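Local coordinates for ScaE cell-surface anchored scaffoldin protein (Ruminococcus flavefaciens, PDB 2ZF9), which probably anchors the cellulosome to the bacterial cell surface, its type III cohesin module serving as the binding partner for a dockerin, at residues A86-G91 with V125-V130; L34-K39 with V51-S56; L99-A104 with F111-S116. One frame throughout, in Å; residues are numbered along the deposited sequence.

Interaction 1 (A86-G91 with V125-V130)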
loop_
_atom_site.group_PDB
_atom_site.type_symbol
_atom_site.label_atom_id
_atom_site.label_comp_id
_atom_site.label_asym_id
_atom_site.label_seq_id
_atom_site.Cartn_x
_atom_site.Cartn_y
_atom_site.Cartn_z
ATOM N N ALA A 86 13.669 -10.408 -4.410
ATOM C CA ALA A 86 12.568 -9.444 -4.617
ATOM C C ALA A 86 11.952 -8.988 -3.291
ATOM O O ALA A 86 11.656 -9.828 -2.395
ATOM C CB ALA A 86 11.494 -10.055 -5.511
ATOM N N LEU A 87 11.715 -7.682 -3.168
ATOM C CA LEU A 87 11.169 -7.116 -1.922
ATOM C C LEU A 87 9.668 -7.270 -1.859
ATOM O O LEU A 87 9.090 -7.324 -0.778
ATOM C CB LEU A 87 11.497 -5.641 -1.818
ATOM C CG LEU A 87 12.983 -5.293 -1.767
ATOM C CD1 LEU A 87 13.072 -3.821 -1.522
ATOM C CD2 LEU A 87 13.701 -6.073 -0.673
ATOM N N ALA A 88 9.037 -7.307 -3.036
ATOM C CA ALA A 88 7.603 -7.557 -3.141
ATOM C C ALA A 88 7.367 -8.148 -4.526
ATOM O O ALA A 88 8.223 -8.018 -5.396
ATOM C CB ALA A 88 6.828 -6.265 -2.985
ATOM N N THR A 89 6.214 -8.789 -4.702
ATOM C CA THR A 89 5.813 -9.412 -5.963
ATOM C C THR A 89 4.457 -8.856 -6.408
ATOM O O THR A 89 3.488 -8.842 -5.621
ATOM C CB THR A 89 5.666 -10.909 -5.698
ATOM O OG1 THR A 89 6.972 -11.436 -5.461
ATOM C CG2 THR A 89 5.024 -11.639 -6.919
ATOM N N ALA A 90 4.365 -8.411 -7.668
ATOM C CA ALA A 90 3.092 -7.882 -8.171
ATOM C C ALA A 90 1.999 -8.948 -8.186
ATOM O O ALA A 90 2.253 -10.114 -8.512
ATOM C CB ALA A 90 3.282 -7.282 -9.595
ATOM N N GLY A 91 0.778 -8.552 -7.836
ATOM C CA GLY A 91 -0.349 -9.496 -7.814
ATOM C C GLY A 91 -1.263 -9.319 -9.017
ATOM O O GLY A 91 -0.946 -8.582 -9.990
ATOM N N VAL A 125 -5.248 -7.758 -5.568
ATOM C CA VAL A 125 -3.927 -7.582 -4.930
ATOM C C VAL A 125 -2.923 -6.933 -5.911
ATOM O O VAL A 125 -2.614 -7.492 -6.980
ATOM C CB VAL A 125 -3.332 -8.938 -4.448
ATOM C CG1 VAL A 125 -1.896 -8.756 -3.914
ATOM C CG2 VAL A 125 -4.186 -9.530 -3.344
ATOM N N LEU A 126 -2.401 -5.765 -5.534
ATOM C CA LEU A 126 -1.408 -5.092 -6.341
ATOM C C LEU A 126 -0.002 -5.614 -6.010
ATOM O O LEU A 126 0.803 -5.935 -6.929
ATOM C CB LEU A 126 -1.528 -3.567 -6.145
ATOM C CG LEU A 126 -0.854 -2.638 -7.152
ATOM C CD1 LEU A 126 -1.597 -2.673 -8.461
ATOM C CD2 LEU A 126 -0.741 -1.169 -6.605
ATOM N N TRP A 127 0.316 -5.692 -4.706
ATOM C CA TRP A 127 1.636 -6.165 -4.289
ATOM C C TRP A 127 1.492 -7.080 -3.105
ATOM O O TRP A 127 0.633 -6.861 -2.236
ATOM C CB TRP A 127 2.549 -5.007 -3.900
ATOM C CG TRP A 127 2.915 -4.165 -5.019
ATOM C CD1 TRP A 127 2.356 -2.943 -5.364
ATOM C CD2 TRP A 127 3.956 -4.419 -5.967
ATOM N NE1 TRP A 127 2.968 -2.465 -6.493
ATOM C CE2 TRP A 127 3.957 -3.343 -6.878
ATOM C CE3 TRP A 127 4.886 -5.465 -6.138
ATOM C CZ2 TRP A 127 4.868 -3.261 -7.953
ATOM C CZ3 TRP A 127 5.786 -5.386 -7.204
ATOM C CH2 TRP A 127 5.775 -4.285 -8.092
ATOM N N SER A 128 2.310 -8.130 -3.093
ATOM C CA SER A 128 2.405 -8.991 -1.951
ATOM C C SER A 128 3.853 -8.920 -1.407
ATOM O O SER A 128 4.801 -8.784 -2.169
ATOM C CB SER A 128 2.019 -10.410 -2.424
ATOM O OG SER A 128 2.381 -11.346 -1.474
ATOM N N PHE A 129 4.031 -9.042 -0.098
ATOM C CA PHE A 129 5.356 -8.906 0.523
ATOM C C PHE A 129 5.323 -9.568 1.901
ATOM O O PHE A 129 4.247 -9.877 2.422
ATOM C CB PHE A 129 5.803 -7.413 0.635
ATOM C CG PHE A 129 4.793 -6.509 1.350
ATOM C CD1 PHE A 129 3.635 -6.082 0.696
ATOM C CD2 PHE A 129 5.007 -6.108 2.688
ATOM C CE1 PHE A 129 2.721 -5.231 1.339
ATOM C CE2 PHE A 129 4.091 -5.258 3.338
ATOM C CZ PHE A 129 2.943 -4.836 2.659
ATOM N N VAL A 130 6.496 -9.812 2.468
ATOM C CA VAL A 130 6.581 -10.582 3.715
ATOM C C VAL A 130 7.261 -9.733 4.790
ATOM O O VAL A 130 8.366 -9.224 4.562
ATOM C CB VAL A 130 7.403 -11.907 3.504
ATOM C CG1 VAL A 130 7.630 -12.668 4.817
ATOM C CG2 VAL A 130 6.683 -12.826 2.499
HETATM O O HOH W 1 8.819 -9.507 0.833
#
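Ala90 sits on the indole of Trp127. Its CB stands 4.2 Å from the centroid of the six-membered ring and 20° off the ring normal, a CH-pi contact over the face. The backbone of the same segment follows the ring closely: Ala90 N comes within 3.4 Å of Trp127 CE3, and Thr89 N lies in the ring plane at its edge. Ala88 CB touches CE3 as well, at an oblique approach, and also meets Phe129 CB at 3.9 Å. An alanine in place of Trp127 would probably leave Ala90 CB with no aromatic surface beneath it and open a gap toward Lys100, Ala102 and Thr112, which the indole also touches.

Beneath these side chains the two segments run antiparallel. Thr89 and Ser128 form a hydrogen-bonded pair, Thr89 N to Ser128 O and Ser128 N to Thr89 O, both 2.9 Å. The next bond, Gly91 N to Leu126 O at 2.8 Å, is straight at the hydrogen, but its donor stands well above the carbonyl plane. Leu126 also belongs to a classic beta bulge, in which it and Trp127 both face Leu55 of strand 50-58. In the jelly-roll sandwich of cohesins this short strand pairs with part of strand 124-132 at the edge of one sheet, and the bulged strand carries the tryptophan toward the opposing sheet.

Trp127 CG lies anti to the carbonyl carbon and beside the backbone N (chi1 -68°); the six-membered ring then lies against Thr89 and Ala90. Farther along, Phe129 CB packs on Leu87 O at 3.6 Å, while its ring leads away to meet Phe110 edge-to-face. Leu87 is already in the loop before the strand, and a water links the two segments, donating to Leu87 O and accepting from Val130 N. Asp82 OD1 receives the N-H of Ala86 just beyond.

Interaction 2 (L34-K39 with V51-S56); sequences LSITKK and VTMELS
Ser35 and Ser56 form an antiparallel hydrogen-bonded pair, Ile36 and Leu55 the neighbouring non-hydrogen-bonded one, and the axes of strands 34-36 and 51-56 run 171° apart. Ser56 N gives Ser35 O the straighter and shorter of the two bonds in the serine pair, 2.8 Å. One step on, the ladder changes character at Thr37. Its N still donates to Glu54 O, but the return bond, from Glu54 N, ends on the hydroxyl, with Thr37 OG1 2.8 Å from Glu54 N. OG1 reaches that position because it lies beside the backbone N and anti to the carbonyl carbon (chi1 -49°). The side chain thus takes the place of a backbone carbonyl where strand 33-41 is interrupted. A water 2.6 Å from Thr37 OG1 is hydrogen-bonded to it and donates to Glu54 OE1, linking the hydroxyl to the carboxylate.

On the buried side, selenomethionine Met53 bends at both chi2 and chi3 and folds back across the junction. Its CE presses against Thr37 O at 3.2 Å and meets Ile36 CG2 at 3.8 Å, the two side chains crossing at about a right angle. SE lies against Thr37 CB, at 3.9 Å. Leu55 fills the neighbouring position by putting CD1 against Ile36 CG1 and, more loosely, Leu34 CB. Beyond the break, Lys39 curls so that CG and CE both rest on Val51 CG1, CG at 3.8 Å.

Ile36, Met53 and Leu55 reach on to Val145 and Val147 of strand 142-149, and Leu34 and Leu55 to Leu69 of strand 66-73. The other side of the hairpin carries Ser35, Ser56 and Glu54, with a second water at Ser35 OG. This antiparallel hairpin, apolar toward the interior and polar on its other side, fits one layer of the jelly-roll beta sandwich of a cohesin module.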
loop_
_atom_site.group_PDB
_atom_site.type_symbol
_atom_site.label_atom_id
_atom_site.label_comp_id
_atom_site.label_asym_id
_atom_site.label_seq_id
_atom_site.Cartn_x
_atom_site.Cartn_y
_atom_site.Cartn_z
ATOM N N LEU A 34 -7.180 1.937 -1.366
ATOM C CA LEU A 34 -6.007 1.089 -1.220
ATOM C C LEU A 34 -6.044 0.559 0.185
ATOM O O LEU A 34 -6.237 1.339 1.136
ATOM C CB LEU A 34 -4.726 1.897 -1.410
ATOM C CG LEU A 34 -4.540 2.567 -2.759
ATOM C CD1 LEU A 34 -3.147 3.212 -2.797
ATOM C CD2 LEU A 34 -4.717 1.537 -3.860
ATOM N N SER A 35 -5.866 -0.753 0.335
ATOM C CA SER A 35 -5.924 -1.337 1.676
ATOM C C SER A 35 -4.782 -2.314 1.896
ATOM O O SER A 35 -4.336 -3.002 0.957
ATOM C CB SER A 35 -7.294 -2.008 1.930
ATOM O OG SER A 35 -7.536 -3.019 0.990
ATOM N N ILE A 36 -4.298 -2.362 3.134
ATOM C CA ILE A 36 -3.250 -3.326 3.524
ATOM C C ILE A 36 -3.870 -4.306 4.502
ATOM O O ILE A 36 -4.724 -3.928 5.320
ATOM C CB ILE A 36 -2.054 -2.618 4.135
ATOM C CG1 ILE A 36 -1.352 -1.766 3.049
ATOM C CG2 ILE A 36 -1.085 -3.622 4.849
ATOM C CD1 ILE A 36 -0.243 -0.859 3.619
ATOM N N THR A 37 -3.432 -5.558 4.390
ATOM C CA THR A 37 -3.863 -6.664 5.247
ATOM C C THR A 37 -3.930 -6.267 6.724
ATOM O O THR A 37 -3.009 -5.661 7.260
ATOM C CB THR A 37 -2.890 -7.878 5.087
ATOM O OG1 THR A 37 -2.694 -8.164 3.683
ATOM C CG2 THR A 37 -3.451 -9.119 5.800
ATOM N N LYS A 38 -5.025 -6.654 7.370
ATOM C CA LYS A 38 -5.147 -6.561 8.834
ATOM C C LYS A 38 -5.046 -7.962 9.377
ATOM O O LYS A 38 -6.012 -8.731 9.313
ATOM C CB LYS A 38 -6.485 -5.918 9.215
ATOM C CG LYS A 38 -6.544 -4.462 8.824
ATOM C CD LYS A 38 -7.947 -3.929 8.963
ATOM C CE LYS A 38 -7.985 -2.461 8.598
ATOM N NZ LYS A 38 -9.306 -1.834 8.916
ATOM N N LYS A 39 -3.853 -8.307 9.867
ATOM C CA LYS A 39 -3.559 -9.681 10.208
ATOM C C LYS A 39 -3.544 -9.857 11.721
ATOM O O LYS A 39 -2.855 -9.110 12.423
ATOM C CB LYS A 39 -2.201 -10.096 9.615
ATOM C CG LYS A 39 -1.811 -11.555 9.848
ATOM C CD LYS A 39 -2.705 -12.519 9.045
ATOM C CE LYS A 39 -2.107 -12.896 7.714
ATOM N NZ LYS A 39 -2.378 -14.352 7.486
ATOM N N VAL A 51 5.104 -13.120 7.829
ATOM C CA VAL A 51 3.710 -12.905 7.498
ATOM C C VAL A 51 3.601 -12.341 6.073
ATOM O O VAL A 51 4.186 -11.295 5.761
ATOM C CB VAL A 51 3.026 -11.936 8.535
ATOM C CG1 VAL A 51 1.566 -11.784 8.214
ATOM C CG2 VAL A 51 3.183 -12.451 9.972
ATOM N N THR A 52 2.813 -13.003 5.233
ATOM C CA THR A 52 2.480 -12.465 3.912
ATOM C C THR A 52 1.460 -11.336 4.023
ATOM O O THR A 52 0.367 -11.520 4.555
ATOM C CB THR A 52 1.930 -13.564 2.992
ATOM O OG1 THR A 52 2.970 -14.521 2.785
ATOM C CG2 THR A 52 1.515 -12.964 1.608
HETATM N N MSE A 53 1.845 -10.158 3.535
HETATM C CA MSE A 53 0.985 -8.974 3.553
HETATM C C MSE A 53 0.645 -8.567 2.124
HETATM O O MSE A 53 1.439 -8.806 1.209
HETATM C CB MSE A 53 1.724 -7.830 4.259
HETATM C CG MSE A 53 2.149 -8.155 5.730
HETATM SE SE MSE A 53 0.529 -8.340 6.864
HETATM C CE MSE A 53 0.139 -6.393 7.070
ATOM N N GLU A 54 -0.534 -7.970 1.937
ATOM C CA GLU A 54 -1.012 -7.527 0.615
ATOM C C GLU A 54 -1.473 -6.081 0.613
ATOM O O GLU A 54 -2.218 -5.654 1.501
ATOM C CB GLU A 54 -2.182 -8.406 0.138
ATOM C CG GLU A 54 -1.765 -9.865 -0.103
ATOM C CD GLU A 54 -2.936 -10.806 -0.290
ATOM O OE1 GLU A 54 -4.053 -10.567 0.250
ATOM O OE2 GLU A 54 -2.720 -11.796 -1.012
ATOM N N LEU A 55 -1.032 -5.336 -0.399
ATOM C CA LEU A 55 -1.630 -4.061 -0.729
ATOM C C LEU A 55 -2.620 -4.302 -1.854
ATOM O O LEU A 55 -2.247 -4.767 -2.938
ATOM C CB LEU A 55 -0.569 -3.027 -1.141
ATOM C CG LEU A 55 -1.016 -1.657 -1.699
ATOM C CD1 LEU A 55 -1.750 -0.847 -0.662
ATOM C CD2 LEU A 55 0.231 -0.856 -2.147
ATOM N N SER A 56 -3.893 -4.003 -1.584
ATOM C CA SER A 56 -4.973 -4.221 -2.566
ATOM C C SER A 56 -5.608 -2.932 -3.064
ATOM O O SER A 56 -5.549 -1.905 -2.378
ATOM C CB SER A 56 -6.071 -5.111 -1.935
ATOM O OG SER A 56 -5.524 -6.405 -1.670
HETATM O O HOH W 2 -8.810 -1.952 -1.321
HETATM O O HOH W 3 -4.829 -9.011 2.486
#

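Interaction 3 (L99-A104 with F111-S116); sequences LKKAEA and FTATGS
Leu99 and Gly115 open a ladder that continues through Lys101 with Ala113 and ends at Glu103 with Phe111, three hydrogen-bonded pairs making six backbone bonds. Those at the Glu103 end lie close to the carbonyl directions, Phe111 N to Glu103 O at 2.9 Å being nearly linear. At the other end, Leu99 N reaches Gly115 O at 3.0 Å from above the carbonyl plane. Leu99 CB lies over the glycine backbone, 3.7 Å from Gly115 N.

The inward side is closely filled. Lys100, Ala102, Thr112 and Thr114 point there, and the indole of Trp127 covers Lys100, Ala102 and Thr112. Thr114 CB comes within 3.5 Å of Leu99 O. Both threonines are buried, and their hydroxyls have partners on or just before strand 66-73: Thr112 OG1 with Leu69 O, Thr114 OG1 with Thr67 OG1 and, just before the strand, Ala65 O. Lys100 NZ is held by the carbonyls of Ala94 and Leu97.

This is a beta hairpin at the edge of the sheet that also holds strands 66-73 and 142-149; in related cohesins the equivalent sheet receives the dockerin, so the outward side may do so here.

That outward side is looser. Glu103 and Phe111 lie side by side, pointing the same way, with OE2 of Glu103 3.9 Å from Phe111 CD2 and the carboxylate and ring planes 66° apart. Phe111 itself is buried, its ring meeting His70 and touching Asn155. Lys101 CG stands between its backbone N and carbonyl carbon (chi1 58°), and from there the extended chain passes over Ala113, with Lys101 CE 3.9 Å from Ala113 CB. Its ammonium reaches along the strand to form a salt bridge with Glu103, NZ to OE1 3.6 Å; Glu103 also touches Asn155. Leu99 and Lys101 are exposed, and both touch a crystal neighbour.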
loop_
_atom_site.group_PDB
_atom_site.type_symbol
_atom_site.label_atom_id
_atom_site.label_comp_id
_atom_site.label_asym_id
_atom_site.label_seq_id
_atom_site.Cartn_x
_atom_site.Cartn_y
_atom_site.Cartn_z
ATOM N N LEU A 99 4.696 -1.907 -16.748
ATOM C CA LEU A 99 5.849 -1.615 -15.871
ATOM C C LEU A 99 5.451 -1.899 -14.416
ATOM O O LEU A 99 4.394 -1.414 -13.936
ATOM C CB LEU A 99 6.241 -0.143 -15.996
ATOM C CG LEU A 99 7.211 0.412 -14.919
ATOM C CD1 LEU A 99 8.562 -0.333 -14.854
ATOM C CD2 LEU A 99 7.457 1.931 -15.084
ATOM N N LYS A 100 6.268 -2.679 -13.718
ATOM C CA LYS A 100 6.050 -2.949 -12.285
ATOM C C LYS A 100 7.421 -3.071 -11.644
ATOM O O LYS A 100 8.258 -3.862 -12.107
ATOM C CB LYS A 100 5.300 -4.270 -12.068
ATOM C CG LYS A 100 3.910 -4.316 -12.662
ATOM C CD LYS A 100 3.200 -5.641 -12.458
ATOM C CE LYS A 100 3.582 -6.680 -13.507
ATOM N NZ LYS A 100 2.660 -6.707 -14.664
ATOM N N LYS A 101 7.677 -2.306 -10.588
ATOM C CA LYS A 101 8.940 -2.514 -9.857
ATOM C C LYS A 101 8.795 -2.270 -8.359
ATOM O O LYS A 101 7.982 -1.423 -7.928
ATOM C CB LYS A 101 10.074 -1.640 -10.434
ATOM C CG LYS A 101 9.776 -0.164 -10.418
ATOM C CD LYS A 101 11.037 0.715 -10.566
ATOM C CE LYS A 101 10.700 2.169 -10.132
ATOM N NZ LYS A 101 11.756 3.178 -10.467
ATOM N N ALA A 102 9.558 -3.027 -7.567
ATOM C CA ALA A 102 9.613 -2.827 -6.126
ATOM C C ALA A 102 11.073 -2.638 -5.751
ATOM O O ALA A 102 11.960 -3.415 -6.187
ATOM C CB ALA A 102 9.024 -4.050 -5.406
ATOM N N GLU A 103 11.339 -1.627 -4.937
ATOM C CA GLU A 103 12.718 -1.314 -4.625
ATOM C C GLU A 103 12.866 -0.757 -3.210
ATOM O O GLU A 103 11.880 -0.293 -2.591
ATOM C CB GLU A 103 13.271 -0.352 -5.669
ATOM C CG GLU A 103 12.710 0.997 -5.528
ATOM C CD GLU A 103 13.207 1.978 -6.583
ATOM O OE1 GLU A 103 13.392 1.575 -7.735
ATOM O OE2 GLU A 103 13.391 3.170 -6.247
ATOM N N ALA A 104 14.104 -0.805 -2.717
ATOM C CA ALA A 104 14.420 -0.380 -1.356
ATOM C C ALA A 104 14.164 1.104 -1.186
ATOM O O ALA A 104 14.290 1.882 -2.155
ATOM C CB ALA A 104 15.930 -0.717 -1.024
ATOM N N PHE A 111 9.435 1.103 -1.770
ATOM C CA PHE A 111 8.717 1.859 -2.779
ATOM C C PHE A 111 8.291 0.919 -3.884
ATOM O O PHE A 111 9.068 0.034 -4.313
ATOM C CB PHE A 111 9.612 2.974 -3.344
ATOM C CG PHE A 111 8.976 3.753 -4.486
ATOM C CD1 PHE A 111 7.810 4.503 -4.278
ATOM C CD2 PHE A 111 9.567 3.760 -5.743
ATOM C CE1 PHE A 111 7.226 5.254 -5.325
ATOM C CE2 PHE A 111 9.022 4.488 -6.798
ATOM C CZ PHE A 111 7.867 5.246 -6.605
ATOM N N THR A 112 7.056 1.098 -4.340
ATOM C CA THR A 112 6.546 0.322 -5.486
ATOM C C THR A 112 6.073 1.288 -6.555
ATOM O O THR A 112 5.607 2.380 -6.233
ATOM C CB THR A 112 5.350 -0.575 -5.082
ATOM O OG1 THR A 112 4.256 0.260 -4.622
ATOM C CG2 THR A 112 5.789 -1.625 -3.992
ATOM N N ALA A 113 6.159 0.895 -7.829
ATOM C CA ALA A 113 5.736 1.781 -8.942
ATOM C C ALA A 113 5.203 0.918 -10.074
ATOM O O ALA A 113 5.652 -0.206 -10.262
ATOM C CB ALA A 113 6.917 2.674 -9.468
ATOM N N THR A 114 4.173 1.422 -10.750
ATOM C CA THR A 114 3.607 0.734 -11.918
ATOM C C THR A 114 3.374 1.785 -12.992
ATOM O O THR A 114 3.257 2.992 -12.715
ATOM C CB THR A 114 2.249 0.036 -11.639
ATOM O OG1 THR A 114 1.239 1.028 -11.374
ATOM C CG2 THR A 114 2.331 -0.993 -10.471
ATOM N N GLY A 115 3.300 1.311 -14.220
ATOM C CA GLY A 115 2.994 2.177 -15.360
ATOM C C GLY A 115 2.422 1.318 -16.451
ATOM O O GLY A 115 2.541 0.102 -16.398
ATOM N N SER A 116 1.822 1.953 -17.463
ATOM C CA SER A 116 1.299 1.232 -18.605
ATOM C C SER A 116 0.933 2.241 -19.702
ATOM O O SER A 116 0.883 3.470 -19.449
ATOM C CB SER A 116 0.045 0.461 -18.203
ATOM O OG SER A 116 -0.099 -0.666 -19.039
#

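Overall arrangement
Interaction 2 comes first along the chain; interaction 1 follows, and its loop encloses the hairpin of interaction 3. Interactions 1 and 2 have centres about 10 Å apart and meet where strand 124-132 pairs with strand 50-58, through backbone bonds that include Phe129 with Met53, so strands 33-41, 50-58, 124-132 and 89-90 lie in sequence. Interaction 3, also about 10 Å from interaction 1 by centres, packs against it through Trp127 and Ala90. The centres of interactions 2 and 3 are about 17 Å apart, their nearest atoms about 5 Å, without touching. Interaction 1 therefore bridges the facing layers of the cohesin sandwich, whose hairpin 99-106/109-115 belongs to the sheet that, as in related cohesins, may receive the dockerin.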